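PDB 5HH3: OxyA protein from Actinoplanes teichomyceticus, which is a haem-dependent cytochrome P450 that probably catalyses a phenolic coupling that cyclises the peptide precursor of a glycopeptide antibiotic. Local coordinates for residues D273-V278 with L356-A361. Residues are numbered along the deposited sequence; the frame is centred on the assembly and turned at random.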
# COMPACT_ATOMS: atom_id res chain seq x y z
N ASP B 273 -10.09 32.39 21.25
CA ASP B 273 -10.14 31.18 20.41
C ASP B 273 -8.92 31.00 19.49
O ASP B 273 -9.00 30.28 18.51
CB ASP B 273 -11.44 31.15 19.59
CG ASP B 273 -12.69 31.13 20.47
OD1 ASP B 273 -12.71 30.34 21.44
OD2 ASP B 273 -13.63 31.91 20.19
N TRP B 274 -7.79 31.63 19.83
CA TRP B 274 -6.59 31.62 18.97
C TRP B 274 -6.13 30.22 18.55
O TRP B 274 -5.67 30.03 17.43
CB TRP B 274 -5.43 32.37 19.65
CG TRP B 274 -4.86 31.66 20.85
CD1 TRP B 274 -5.22 31.83 22.16
CD2 TRP B 274 -3.82 30.70 20.85
NE1 TRP B 274 -4.50 31.00 22.97
CE2 TRP B 274 -3.62 30.30 22.19
CE3 TRP B 274 -3.05 30.11 19.85
CZ2 TRP B 274 -2.67 29.35 22.56
CZ3 TRP B 274 -2.11 29.16 20.22
CH2 TRP B 274 -1.93 28.79 21.56
N LEU B 275 -6.22 29.25 19.47
CA LEU B 275 -5.72 27.91 19.21
C LEU B 275 -6.57 27.19 18.17
O LEU B 275 -6.02 26.50 17.33
CB LEU B 275 -5.62 27.07 20.48
CG LEU B 275 -5.14 25.64 20.29
CD1 LEU B 275 -3.79 25.58 19.60
CD2 LEU B 275 -5.10 24.91 21.62
N ASP B 276 -7.89 27.37 18.21
CA ASP B 276 -8.76 26.80 17.17
C ASP B 276 -8.39 27.30 15.77
O ASP B 276 -8.46 26.52 14.83
CB ASP B 276 -10.22 27.10 17.44
CG ASP B 276 -10.76 26.34 18.63
OD1 ASP B 276 -10.36 25.19 18.84
OD2 ASP B 276 -11.60 26.92 19.35
N GLU B 277 -8.00 28.57 15.63
CA GLU B 277 -7.52 29.09 14.33
C GLU B 277 -6.17 28.50 13.90
O GLU B 277 -5.98 28.19 12.74
CB GLU B 277 -7.46 30.62 14.33
CG GLU B 277 -6.92 31.25 13.06
CD GLU B 277 -7.82 31.12 11.85
OE1 GLU B 277 -7.41 31.63 10.79
OE2 GLU B 277 -8.94 30.54 11.92
N VAL B 278 -5.24 28.36 14.83
CA VAL B 278 -3.93 27.79 14.51
C VAL B 278 -4.11 26.36 14.04
O VAL B 278 -3.52 25.95 13.04
CB VAL B 278 -2.96 27.84 15.70
CG1 VAL B 278 -1.63 27.16 15.37
CG2 VAL B 278 -2.69 29.28 16.11
N LEU B 356 -3.87 20.89 25.34
CA LEU B 356 -3.17 21.36 26.55
C LEU B 356 -1.69 21.64 26.28
O LEU B 356 -1.15 22.66 26.70
CB LEU B 356 -3.30 20.34 27.68
CG LEU B 356 -2.48 20.62 28.95
CD1 LEU B 356 -2.93 21.95 29.56
CD2 LEU B 356 -2.61 19.49 29.97
N VAL B 357 -1.04 20.71 25.58
CA VAL B 357 0.35 20.88 25.18
C VAL B 357 0.52 22.12 24.26
O VAL B 357 1.41 22.91 24.48
CB VAL B 357 0.94 19.61 24.52
CG1 VAL B 357 2.33 19.87 23.94
CG2 VAL B 357 1.03 18.49 25.56
N PHE B 358 -0.37 22.30 23.29
CA PHE B 358 -0.26 23.39 22.34
C PHE B 358 -0.56 24.73 22.99
O PHE B 358 0.16 25.70 22.75
CB PHE B 358 -1.19 23.23 21.14
CG PHE B 358 -1.05 21.92 20.39
CD1 PHE B 358 0.14 21.21 20.37
CD2 PHE B 358 -2.14 21.41 19.68
CE1 PHE B 358 0.23 20.00 19.64
CE2 PHE B 358 -2.05 20.23 18.96
CZ PHE B 358 -0.87 19.52 18.93
N ARG B 359 -1.62 24.74 23.82
CA ARG B 359 -2.07 25.93 24.56
C ARG B 359 -0.98 26.44 25.50
O ARG B 359 -0.94 27.62 25.81
CB ARG B 359 -3.35 25.62 25.37
CG ARG B 359 -3.67 26.58 26.52
CD ARG B 359 -5.09 26.38 27.06
NE ARG B 359 -5.59 25.05 26.76
CZ ARG B 359 -5.73 24.08 27.65
NH1 ARG B 359 -5.41 24.28 28.92
NH2 ARG B 359 -6.19 22.91 27.27
N THR B 360 -0.12 25.54 25.97
CA THR B 360 0.95 25.85 26.90
C THR B 360 2.23 26.19 26.16
O THR B 360 2.85 27.21 26.44
CB THR B 360 1.19 24.66 27.86
OG1 THR B 360 -0.04 24.33 28.52
CG2 THR B 360 2.22 25.03 28.93
N ALA B 361 2.64 25.34 25.22
CA ALA B 361 3.94 25.50 24.57
C ALA B 361 4.04 26.68 23.60
O ALA B 361 5.09 27.32 23.50
CB ALA B 361 4.39 24.21 23.91
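Leu275 and Trp274 of helix 274-282 pack on Phe358 and Arg359 of helix 351-368, joining two helices of the cytochrome P450 fold: the K helix, with the ExxR motif (Glu277 and Arg280), and the L helix, which follows the haem-ligating Cys348. Their segment axes make an angle of 109° and approach to 10.7 Å at their closest. Side chains bridge the gap by van der Waals contact, with no hydrogen bond between the segments. The closer-packed part joins Leu275 and the buried Trp274 to Phe358 and the neighbouring backbone. Leu275 has CG anti to the backbone N (chi1 178°) and splits its two methyls between successive residues: CD1 meets Phe358 CB at 3.8 Å, while CD2 lies 4.1 Å from Arg359 N. The leucine crosses the phenylalanine side chain at about a right angle. Beyond CB the Phe358 ring leads away from Leu275, to stack with Phe246 and touch the haem, so this contact borders the cofactor pocket. Two residues after Leu275, Glu277 forms salt bridges with Arg280 and Arg333, the ExxR glutamate and arginine joined by a second arginine as in other P450s. The solvent side is looser: Arg359 is exposed and modelled in two conformers, and its CB comes no nearer than 4.2 Å to Leu275 CD2. In the packed part, the Trp274 side chain also touches Ile362 and Pro363 of helix 351-368, and Leu275 CB sits over one face of the indole toward the rim. The indole's six-membered end reaches the L-helix backbone: CZ2 is 4.0 Å from Arg359 CA, and CH2 presents the ring edge, nearly in plane, to Phe358 O at 3.9 Å.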